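Local coordinates for possible periplasmic protein (Campylobacter jejuni, PDB 3RGC), which is a SurA-like periplasmic chaperone that probably also has peptidyl-prolyl cis-trans isomerase activity, at residues E228-Q231 / N232-D236; N37-M40 / E41-Q44; S43-Q47 / L48-V52; Q84-E87 / Q88-N92. All blocks are in the same frame, centred on the assembly; numbering follows the deposited sequence.

How the interactions relate
From the N terminus, interaction 2 comes first, as two successive turns in the middle of helix 30-48. Interaction 3 begins on the stretch where interaction 2 ends, shares Ser43 and Gln44 with it, and closes the helix as the chain leaves for helix 54-67. Interaction 4 opens helix 86-107. Interaction 1 lies late in the chain, on helix 218-244. None encloses a long loop, since each joins neighbouring turns, and apart from that overlap they follow in series. Helix 86-107 links them: interaction 4 is its start, its Tyr103 touches interaction 1, Lys99 pairs with interaction 2, and Leu102 touches Gln44, shared by interactions 2 and 3. The centres of interactions 1 and 4 are about 31 Å apart.

Interaction 1: E228-Q231 / N232-D236; sequences EQRQ and NFIQD
Two side-chain pairs, Glu228 with Asn232 and Arg230 with Ile234, each span one turn of helix 218-244. The backbone bonds are the regular i to i+4 set. Asn232 N donates to Glu228 O, Phe233 N to Gln229 O, Ile234 N to Arg230 O and Gln235 N to Gln231 O. The last is 2.9 Å long, with an N-H...O angle of 169°.

The polar side-chain contact is loose. Asn232 ND2 gives a weak hydrogen bond of 3.5 Å to Glu228 OE2. It also rests 3.4 Å from Glu228 CG, so the amide nitrogen lies beside the glutamate chain as well as near its end. The amide and carboxylate planes are almost perpendicular, 87° apart. Glu228 OE1 has a long, weak ion pair with Lys129.

The van der Waals contact is made by the end of Ile234. Ile234 CD1 lies 3.2 Å from Arg230 NH1 and over one face of the guanidinium, 3.7 Å from Arg230 CZ. The arginine is extended from CG to NE, with CG anti to the backbone N (chi1 -170°), and this carries the guanidinium out to the methyl group. Arg230 and Ile234 both touch Tyr103, and Phe233 packs on Ile106. Gln229 turns elsewhere and bonds to Asp113 N.

This is a regular stretch of alpha-helix, a little over two turns, with one side against helix 86-107 and i to i+4 side-chain pairs along it.

Interaction 2: N37-M40 / E41-Q44; sequences NEKM and EISQ
This is a mid-helix stretch of two turns in helix 30-48, in the SurA N-terminal family region, with an i to i+4 Asn-Glu pair along one side. Asn37 ND2 donates a weak hydrogen bond to Glu41 OE2 at 3.0 Å. It is bent, with an N-H...O angle of 133°, and the exact place of OE2 is less sure. The amide and carboxylate planes stand 74° apart. Glu41 is extended beyond CG, with CG anti to the carbonyl carbon (chi1 -69°), and its chain runs back along the turn. Its CG lies 3.4 Å from Asn37 O, the same oxygen that accepts the backbone bond from Glu41 N at 3.0 Å.

On another side, Lys39 and Ile42 lie side by side and point the same way. Lys39 CD is 4.2 Å from Ile42 CD1, a light apolar contact. Ile42 CG1 also lies 3.3 Å from Glu38 O. That oxygen takes the nearly straight bond from Ile42 N.

The buried Glu41 carboxylate makes a salt bridge through OE1 to Lys99 of helix 86-107. Met40 packs on Phe238 and Leu241 of helix 218-244, and Gln44 bonds to Tyr237 there. Lys39, Ile42 and Ser43 touch Glu10 of strand 10-13.

Interaction 3: S43-Q47 / L48-V52; sequences SQMKQ and LGIVV
Met45 and Ile50 meet through torsions of the same kind: Met45 CG (chi1 -77°) and Ile50 CG1 (chi1 -59°) both lie anti to their carbonyl carbons. The backbone does the rest. Gly49 leaves the helix with a positive phi of 64°, which turns the chain so that Ile50 comes back against the last turn.

The apolar contact follows from this. Met45 CB and Ile50 CB are 4.1 Å apart, and Met45 CG is equally near to Ile50 CB. The two side chains cross at about a right angle. Ile50 CG1 passes 3.9 Å from Met45 CA, so the isoleucine leans on the helix backbone too. Leu48 sits one turn after Gln44. Its CG lies 3.4 Å from Gln44 O, beside the carbonyl that Leu48 N uses.

Three backbone bonds close the helix. Leu48 N donates to Gln44 O in a regular i to i+4 bond. Ile50 N reaches back five residues to Met45 O at 2.8 Å, and lies in the carbonyl plane. Gly49 N donates to Lys46 O at 3.1 Å, but from well above that carbonyl plane and not on a lone pair.

Past the turn, Ile50 touches Lys101 of helix 86-107, and the same lysine bonds to Val51 O. Met45 and Val52 both touch Glu98. The glycine with positive phi, the bonds back into the last turn and the apolar pair across them are those of a Schellman motif, which here ends helix 30-48 before the loop to helix 54-67.

Interaction 4: Q84-E87 / Q88-N92; sequences QSYE and QFRTN
The Tyr86 ring carries the Arg90 chain on one face. Arg90 CG lies 3.8 Å from the ring centroid and 22° off the ring normal, a CH-pi contact displaced toward the rim. Arg90 CD reaches further along the ring, 3.3 Å from Tyr86 CE2. The guanidinium does not stack, as its plane is turned 50° from the ring, and Tyr86 OH lies at its edge. Phe89 also touches the tyrosine ring, with its CD2 3.9 Å from Tyr86 CE1 in an oblique approach.

Torsions account for this grouping. Tyr86 CG is anti to the backbone N (chi1 -180°), which swings the ring along the helix toward Phe89 and Arg90. Arg90 then bends at chi3, and its NH2 forms a salt bridge with Asp58 of helix 54-67.

Polar bonds secure the start of the helix. Ser85 OG accepts from Gln88 N at 3.2 Å, the capping bond. Ser85 O takes an almost straight bond from Phe89 N, and a weak one from Gln88 N. One turn on, Glu87 O is gripped twice. Thr91 N (3.1 Å) and Thr91 OG1 (3.0 Å) reach it from opposite faces of its plane.

Tyr86 has a cation-pi contact with Lys76 and touches Leu72 and Leu79 of helix 72-81. Phe89 meets the Phe75 ring of that helix and packs on Ile61 of helix 54-67. Together these form a serine N-cap at the start of helix 86-107, with an aromatic first turn set against two neighbouring helices of the SurA N-terminal region.

Interaction 1: E228-Q231 / N232-D236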
loop_
_atom_site.group_PDB
_atom_site.type_symbol
_atom_site.label_atom_id
_atom_site.label_comp_id
_atom_site.label_asym_id
_atom_site.label_seq_id
_atom_site.Cartn_x
_atom_site.Cartn_y
_atom_site.Cartn_z
ATOM N N GLU B 228 -9.883 -0.013 -21.092
ATOM C CA GLU B 228 -11.097 -0.035 -21.896
ATOM C C GLU B 228 -10.851 -0.093 -23.392
ATOM O O GLU B 228 -11.585 -0.768 -24.128
ATOM C CB GLU B 228 -11.992 1.151 -21.584
ATOM C CG GLU B 228 -13.147 1.245 -22.556
ATOM C CD GLU B 228 -14.353 1.920 -21.959
ATOM O OE1 GLU B 228 -14.275 2.353 -20.789
ATOM O OE2 GLU B 228 -15.380 2.012 -22.664
ATOM N N GLN B 229 -9.837 0.619 -23.864
ATOM C CA GLN B 229 -9.523 0.538 -25.288
ATOM C C GLN B 229 -9.144 -0.894 -25.667
ATOM O O GLN B 229 -9.474 -1.357 -26.762
ATOM C CB GLN B 229 -8.412 1.516 -25.681
ATOM C CG GLN B 229 -8.776 3.014 -25.548
ATOM C CD GLN B 229 -7.564 3.904 -25.799
ATOM O OE1 GLN B 229 -7.063 3.995 -26.919
ATOM N NE2 GLN B 229 -7.060 4.523 -24.745
ATOM N N ARG B 230 -8.464 -1.597 -24.758
ATOM C CA ARG B 230 -8.038 -2.974 -25.030
ATOM C C ARG B 230 -9.237 -3.905 -25.106
ATOM O O ARG B 230 -9.396 -4.660 -26.066
ATOM C CB ARG B 230 -7.080 -3.487 -23.962
ATOM C CG ARG B 230 -6.413 -4.814 -24.329
ATOM C CD ARG B 230 -5.649 -5.424 -23.145
ATOM N NE ARG B 230 -4.915 -6.647 -23.498
ATOM C CZ ARG B 230 -5.375 -7.890 -23.334
ATOM N NH1 ARG B 230 -6.580 -8.099 -22.820
ATOM N NH2 ARG B 230 -4.625 -8.932 -23.682
ATOM N N GLN B 231 -10.073 -3.827 -24.079
ATOM C CA GLN B 231 -11.293 -4.619 -23.962
ATOM C C GLN B 231 -12.229 -4.453 -25.155
ATOM O O GLN B 231 -12.754 -5.439 -25.674
ATOM C CB GLN B 231 -12.010 -4.245 -22.670
ATOM C CG GLN B 231 -13.468 -4.661 -22.605
ATOM C CD GLN B 231 -14.184 -4.053 -21.400
ATOM O OE1 GLN B 231 -13.598 -3.913 -20.317
ATOM N NE2 GLN B 231 -15.448 -3.669 -21.590
ATOM N N ASN B 232 -12.419 -3.210 -25.596
ATOM C CA ASN B 232 -13.293 -2.907 -26.731
ATOM C C ASN B 232 -12.766 -3.441 -28.042
ATOM O O ASN B 232 -13.518 -3.977 -28.864
ATOM C CB ASN B 232 -13.512 -1.395 -26.873
ATOM C CG ASN B 232 -14.307 -0.814 -25.729
ATOM O OD1 ASN B 232 -14.885 -1.549 -24.924
ATOM N ND2 ASN B 232 -14.350 0.514 -25.649
ATOM N N PHE B 233 -11.468 -3.265 -28.254
ATOM C CA PHE B 233 -10.840 -3.748 -29.474
ATOM C C PHE B 233 -10.924 -5.271 -29.569
ATOM O O PHE B 233 -11.163 -5.836 -30.634
ATOM C CB PHE B 233 -9.376 -3.309 -29.522
ATOM C CG PHE B 233 -8.657 -3.794 -30.734
ATOM C CD1 PHE B 233 -8.625 -3.030 -31.896
ATOM C CD2 PHE B 233 -8.020 -5.018 -30.723
ATOM C CE1 PHE B 233 -7.963 -3.491 -33.024
ATOM C CE2 PHE B 233 -7.351 -5.487 -31.860
ATOM C CZ PHE B 233 -7.324 -4.726 -33.006
ATOM N N ILE B 234 -10.693 -5.931 -28.444
ATOM C CA ILE B 234 -10.813 -7.377 -28.379
ATOM C C ILE B 234 -12.255 -7.800 -28.689
ATOM O O ILE B 234 -12.492 -8.644 -29.554
ATOM C CB ILE B 234 -10.384 -7.899 -27.003
ATOM C CG1 ILE B 234 -8.862 -7.830 -26.863
ATOM C CG2 ILE B 234 -10.874 -9.320 -26.799
ATOM C CD1 ILE B 234 -8.364 -8.314 -25.505
ATOM N N GLN B 235 -13.212 -7.198 -27.990
ATOM C CA GLN B 235 -14.628 -7.449 -28.260
ATOM C C GLN B 235 -14.977 -7.191 -29.718
ATOM O O GLN B 235 -15.553 -8.043 -30.390
ATOM C CB GLN B 235 -15.511 -6.590 -27.358
ATOM C CG GLN B 235 -15.753 -7.181 -25.982
ATOM C CD GLN B 235 -16.819 -8.262 -25.992
ATOM O OE1 GLN B 235 -17.504 -8.467 -26.996
ATOM N NE2 GLN B 235 -16.967 -8.958 -24.867
ATOM N N ASP B 236 -14.621 -6.011 -30.207
ATOM C CA ASP B 236 -14.887 -5.655 -31.589
ATOM C C ASP B 236 -14.283 -6.676 -32.551
ATOM O O ASP B 236 -14.884 -7.026 -33.571
ATOM C CB ASP B 236 -14.342 -4.254 -31.879
ATOM C CG ASP B 236 -14.455 -3.873 -33.343
ATOM O OD1 ASP B 236 -15.549 -3.450 -33.771
ATOM O OD2 ASP B 236 -13.441 -3.993 -34.066
#

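Interaction 2: N37-M40 / E41-Q44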
loop_
_atom_site.group_PDB
_atom_site.type_symbol
_atom_site.label_atom_id
_atom_site.label_comp_id
_atom_site.label_asym_id
_atom_site.label_seq_id
_atom_site.Cartn_x
_atom_site.Cartn_y
_atom_site.Cartn_z
ATOM N N ASN B 37 -17.930 -19.827 -28.919
ATOM C CA ASN B 37 -16.772 -18.960 -28.712
ATOM C C ASN B 37 -15.451 -19.728 -28.575
ATOM O O ASN B 37 -14.423 -19.278 -29.069
ATOM C CB ASN B 37 -16.994 -18.036 -27.508
ATOM C CG ASN B 37 -15.819 -17.111 -27.257
ATOM O OD1 ASN B 37 -15.688 -16.061 -27.892
ATOM N ND2 ASN B 37 -14.958 -17.495 -26.320
ATOM N N GLU B 38 -15.463 -20.884 -27.914
ATOM C CA GLU B 38 -14.230 -21.670 -27.813
ATOM C C GLU B 38 -13.738 -22.088 -29.180
ATOM O O GLU B 38 -12.543 -22.120 -29.429
ATOM C CB GLU B 38 -14.420 -22.914 -26.968
ATOM C CG GLU B 38 -14.307 -22.681 -25.484
ATOM C CD GLU B 38 -14.344 -23.984 -24.715
ATOM O OE1 GLU B 38 -14.273 -25.052 -25.369
ATOM O OE2 GLU B 38 -14.445 -23.939 -23.467
ATOM N N LYS B 39 -14.655 -22.421 -30.078
ATOM C CA LYS B 39 -14.216 -22.833 -31.412
ATOM C C LYS B 39 -13.633 -21.656 -32.183
ATOM O O LYS B 39 -12.676 -21.818 -32.928
ATOM C CB LYS B 39 -15.344 -23.490 -32.198
ATOM C CG LYS B 39 -15.884 -24.749 -31.554
ATOM C CD LYS B 39 -14.760 -25.710 -31.226
ATOM C CE LYS B 39 -15.292 -26.988 -30.618
ATOM N NZ LYS B 39 -14.181 -27.922 -30.277
ATOM N N MET B 40 -14.212 -20.473 -31.999
ATOM C CA MET B 40 -13.681 -19.269 -32.625
ATOM C C MET B 40 -12.247 -19.038 -32.158
ATOM O O MET B 40 -11.381 -18.711 -32.958
ATOM C CB MET B 40 -14.550 -18.041 -32.313
ATOM C CG MET B 40 -15.874 -17.966 -33.073
ATOM S SD MET B 40 -16.898 -16.538 -32.580
ATOM C CE MET B 40 -15.767 -15.274 -32.941
ATOM N N GLU B 41 -11.991 -19.224 -30.863
ATOM C CA GLU B 41 -10.654 -18.973 -30.315
ATOM C C GLU B 41 -9.642 -19.963 -30.856
ATOM O O GLU B 41 -8.553 -19.590 -31.273
ATOM C CB GLU B 41 -10.657 -19.093 -28.788
ATOM C CG GLU B 41 -11.414 -17.986 -28.072
ATOM C CD GLU B 41 -11.622 -18.289 -26.594
ATOM O OE1 GLU B 41 -11.438 -19.458 -26.193
ATOM O OE2 GLU B 41 -11.974 -17.365 -25.838
ATOM N N ILE B 42 -10.006 -21.238 -30.823
ATOM C CA ILE B 42 -9.135 -22.295 -31.318
ATOM C C ILE B 42 -8.728 -22.010 -32.749
ATOM O O ILE B 42 -7.567 -22.174 -33.116
ATOM C CB ILE B 42 -9.830 -23.653 -31.245
ATOM C CG1 ILE B 42 -9.938 -24.110 -29.789
ATOM C CG2 ILE B 42 -9.077 -24.685 -32.065
ATOM C CD1 ILE B 42 -10.939 -25.239 -29.581
ATOM N N SER B 43 -9.684 -21.560 -33.555
ATOM C CA SER B 43 -9.416 -21.274 -34.969
ATOM C C SER B 43 -8.497 -20.072 -35.157
ATOM O O SER B 43 -7.649 -20.045 -36.051
ATOM C CB SER B 43 -10.733 -21.075 -35.723
ATOM O OG SER B 43 -10.657 -19.950 -36.577
ATOM N N GLN B 44 -8.682 -19.060 -34.321
ATOM C CA GLN B 44 -7.792 -17.911 -34.310
ATOM C C GLN B 44 -6.399 -18.321 -33.813
ATOM O O GLN B 44 -5.386 -17.818 -34.295
ATOM C CB GLN B 44 -8.364 -16.817 -33.413
ATOM C CG GLN B 44 -9.576 -16.132 -34.016
ATOM C CD GLN B 44 -9.304 -15.588 -35.414
ATOM O OE1 GLN B 44 -8.327 -14.865 -35.644
ATOM N NE2 GLN B 44 -10.168 -15.942 -36.358
#

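Interaction 3: S43-Q47 / L48-V52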
loop_
_atom_site.group_PDB
_atom_site.type_symbol
_atom_site.label_atom_id
_atom_site.label_comp_id
_atom_site.label_asym_id
_atom_site.label_seq_id
_atom_site.Cartn_x
_atom_site.Cartn_y
_atom_site.Cartn_z
ATOM N N SER B 43 -9.684 -21.560 -33.555
ATOM C CA SER B 43 -9.416 -21.274 -34.969
ATOM C C SER B 43 -8.497 -20.072 -35.157
ATOM O O SER B 43 -7.649 -20.045 -36.051
ATOM C CB SER B 43 -10.733 -21.075 -35.723
ATOM O OG SER B 43 -10.657 -19.950 -36.577
ATOM N N GLN B 44 -8.682 -19.060 -34.321
ATOM C CA GLN B 44 -7.792 -17.911 -34.310
ATOM C C GLN B 44 -6.399 -18.321 -33.813
ATOM O O GLN B 44 -5.386 -17.818 -34.295
ATOM C CB GLN B 44 -8.364 -16.817 -33.413
ATOM C CG GLN B 44 -9.576 -16.132 -34.016
ATOM C CD GLN B 44 -9.304 -15.588 -35.414
ATOM O OE1 GLN B 44 -8.327 -14.865 -35.644
ATOM N NE2 GLN B 44 -10.168 -15.942 -36.358
ATOM N N MET B 45 -6.357 -19.237 -32.849
ATOM C CA MET B 45 -5.092 -19.765 -32.350
ATOM C C MET B 45 -4.261 -20.382 -33.486
ATOM O O MET B 45 -3.070 -20.121 -33.611
ATOM C CB MET B 45 -5.353 -20.778 -31.223
ATOM C CG MET B 45 -5.710 -20.120 -29.859
ATOM S SD MET B 45 -5.917 -21.282 -28.490
ATOM C CE MET B 45 -4.541 -22.380 -28.762
ATOM N N LYS B 46 -4.901 -21.183 -34.324
ATOM C CA LYS B 46 -4.256 -21.756 -35.502
ATOM C C LYS B 46 -3.705 -20.679 -36.435
ATOM O O LYS B 46 -2.519 -20.683 -36.779
ATOM C CB LYS B 46 -5.259 -22.607 -36.288
ATOM C CG LYS B 46 -5.882 -23.744 -35.495
ATOM C CD LYS B 46 -6.908 -24.487 -36.336
ATOM C CE LYS B 46 -7.625 -25.538 -35.515
ATOM N NZ LYS B 46 -6.652 -26.441 -34.868
ATOM N N GLN B 47 -4.585 -19.771 -36.854
ATOM C CA GLN B 47 -4.237 -18.755 -37.839
ATOM C C GLN B 47 -3.149 -17.802 -37.348
ATOM O O GLN B 47 -2.317 -17.356 -38.131
ATOM C CB GLN B 47 -5.477 -17.951 -38.233
ATOM C CG GLN B 47 -6.603 -18.790 -38.824
ATOM C CD GLN B 47 -7.820 -17.948 -39.159
ATOM O OE1 GLN B 47 -7.696 -16.760 -39.465
ATOM N NE2 GLN B 47 -9.006 -18.555 -39.090
ATOM N N LEU B 48 -3.158 -17.478 -36.059
ATOM C CA LEU B 48 -2.170 -16.544 -35.524
ATOM C C LEU B 48 -0.932 -17.272 -35.014
ATOM O O LEU B 48 0.009 -16.647 -34.550
ATOM C CB LEU B 48 -2.776 -15.671 -34.424
ATOM C CG LEU B 48 -3.959 -14.793 -34.843
ATOM C CD1 LEU B 48 -4.663 -14.143 -33.621
ATOM C CD2 LEU B 48 -3.526 -13.741 -35.873
ATOM N N GLY B 49 -0.933 -18.595 -35.125
ATOM C CA GLY B 49 0.199 -19.391 -34.699
ATOM C C GLY B 49 0.440 -19.276 -33.210
ATOM O O GLY B 49 1.569 -19.090 -32.769
ATOM N N ILE B 50 -0.627 -19.379 -32.431
ATOM C CA ILE B 50 -0.502 -19.334 -30.988
ATOM C C ILE B 50 -0.128 -20.723 -30.531
ATOM O O ILE B 50 -0.718 -21.689 -30.987
ATOM C CB ILE B 50 -1.835 -18.946 -30.312
ATOM C CG1 ILE B 50 -2.310 -17.579 -30.796
ATOM C CG2 ILE B 50 -1.687 -18.941 -28.797
ATOM C CD1 ILE B 50 -1.273 -16.478 -30.617
ATOM N N VAL B 51 0.846 -20.824 -29.628
ATOM C CA VAL B 51 1.233 -22.116 -29.059
ATOM C C VAL B 51 1.967 -21.978 -27.708
ATOM O O VAL B 51 2.640 -20.988 -27.454
ATOM C CB VAL B 51 2.105 -22.928 -30.057
ATOM C CG1 VAL B 51 3.479 -22.317 -30.163
ATOM C CG2 VAL B 51 2.209 -24.364 -29.619
ATOM N N VAL B 52 1.838 -23.000 -26.866
ATOM C CA VAL B 52 2.512 -23.079 -25.577
ATOM C C VAL B 52 3.344 -24.383 -25.412
ATOM O O VAL B 52 2.802 -25.486 -25.467
ATOM C CB VAL B 52 1.469 -23.030 -24.454
ATOM C CG1 VAL B 52 2.143 -23.146 -23.103
ATOM C CG2 VAL B 52 0.612 -21.764 -24.570
#

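Interaction 4: Q84-E87 / Q88-N92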
loop_
_atom_site.group_PDB
_atom_site.type_symbol
_atom_site.label_atom_id
_atom_site.label_comp_id
_atom_site.label_asym_id
_atom_site.label_seq_id
_atom_site.Cartn_x
_atom_site.Cartn_y
_atom_site.Cartn_z
ATOM N N GLN B 84 -7.660 -33.911 -6.633
ATOM C CA GLN B 84 -7.531 -33.505 -8.028
ATOM C C GLN B 84 -6.110 -33.799 -8.496
ATOM O O GLN B 84 -5.177 -33.811 -7.683
ATOM C CB GLN B 84 -7.864 -32.017 -8.206
ATOM N N SER B 85 -5.947 -34.040 -9.796
ATOM C CA SER B 85 -4.669 -34.513 -10.320
ATOM C C SER B 85 -3.804 -33.407 -10.888
ATOM O O SER B 85 -4.284 -32.531 -11.609
ATOM C CB SER B 85 -4.873 -35.603 -11.377
ATOM O OG SER B 85 -5.489 -35.092 -12.539
ATOM N N TYR B 86 -2.517 -33.467 -10.569
ATOM C CA TYR B 86 -1.562 -32.511 -11.105
ATOM C C TYR B 86 -1.676 -32.448 -12.609
ATOM O O TYR B 86 -1.641 -31.373 -13.207
ATOM C CB TYR B 86 -0.131 -32.896 -10.735
ATOM C CG TYR B 86 0.886 -31.920 -11.268
ATOM C CD1 TYR B 86 0.801 -30.564 -10.952
ATOM C CD2 TYR B 86 1.925 -32.339 -12.091
ATOM C CE1 TYR B 86 1.718 -29.659 -11.431
ATOM C CE2 TYR B 86 2.852 -31.431 -12.579
ATOM C CZ TYR B 86 2.737 -30.092 -12.245
ATOM O OH TYR B 86 3.643 -29.171 -12.723
ATOM N N GLU B 87 -1.806 -33.617 -13.220
ATOM C CA GLU B 87 -1.811 -33.723 -14.667
ATOM C C GLU B 87 -2.992 -32.969 -15.269
ATOM O O GLU B 87 -2.879 -32.370 -16.339
ATOM C CB GLU B 87 -1.814 -35.194 -15.086
ATOM C CG GLU B 87 -0.643 -35.984 -14.504
ATOM C CD GLU B 87 -0.658 -37.454 -14.898
ATOM O OE1 GLU B 87 -1.760 -38.014 -15.080
ATOM O OE2 GLU B 87 0.436 -38.051 -15.026
ATOM N N GLN B 88 -4.119 -32.990 -14.565
ATOM C CA GLN B 88 -5.308 -32.286 -15.017
ATOM C C GLN B 88 -5.038 -30.808 -14.906
ATOM O O GLN B 88 -5.247 -30.055 -15.855
ATOM C CB GLN B 88 -6.527 -32.665 -14.166
ATOM C CG GLN B 88 -7.861 -32.205 -14.758
ATOM C CD GLN B 88 -8.059 -32.678 -16.198
ATOM O OE1 GLN B 88 -7.869 -33.856 -16.506
ATOM N NE2 GLN B 88 -8.434 -31.754 -17.086
ATOM N N PHE B 89 -4.562 -30.405 -13.731
ATOM C CA PHE B 89 -4.173 -29.028 -13.474
ATOM C C PHE B 89 -3.307 -28.467 -14.600
ATOM O O PHE B 89 -3.615 -27.407 -15.139
ATOM C CB PHE B 89 -3.424 -28.924 -12.148
ATOM C CG PHE B 89 -2.756 -27.597 -11.932
ATOM C CD1 PHE B 89 -3.466 -26.522 -11.419
ATOM C CD2 PHE B 89 -1.421 -27.423 -12.246
ATOM C CE1 PHE B 89 -2.855 -25.291 -11.226
ATOM C CE2 PHE B 89 -0.801 -26.199 -12.044
ATOM C CZ PHE B 89 -1.520 -25.134 -11.534
ATOM N N ARG B 90 -2.234 -29.180 -14.951
ATOM C CA ARG B 90 -1.344 -28.740 -16.026
ATOM C C ARG B 90 -2.121 -28.561 -17.311
ATOM O O ARG B 90 -1.886 -27.621 -18.056
ATOM C CB ARG B 90 -0.224 -29.747 -16.288
ATOM C CG ARG B 90 0.879 -29.786 -15.244
ATOM C CD ARG B 90 2.025 -30.729 -15.663
ATOM N NE ARG B 90 3.131 -30.046 -16.344
ATOM C CZ ARG B 90 3.425 -30.195 -17.635
ATOM N NH1 ARG B 90 2.694 -31.008 -18.394
ATOM N NH2 ARG B 90 4.450 -29.536 -18.170
ATOM N N THR B 91 -3.028 -29.485 -17.591
ATOM C CA THR B 91 -3.784 -29.415 -18.835
ATOM C C THR B 91 -4.644 -28.162 -18.852
ATOM O O THR B 91 -4.656 -27.426 -19.835
ATOM C CB THR B 91 -4.665 -30.664 -19.034
ATOM O OG1 THR B 91 -3.830 -31.822 -19.157
ATOM C CG2 THR B 91 -5.521 -30.526 -20.283
ATOM N N ASN B 92 -5.354 -27.906 -17.754
ATOM C CA ASN B 92 -6.205 -26.723 -17.696
ATOM C C ASN B 92 -5.405 -25.434 -17.651
ATOM O O ASN B 92 -5.830 -24.419 -18.189
ATOM C CB ASN B 92 -7.161 -26.784 -16.514
ATOM C CG ASN B 92 -8.132 -27.946 -16.615
ATOM O OD1 ASN B 92 -8.466 -28.401 -17.718
ATOM N ND2 ASN B 92 -8.581 -28.441 -15.469
#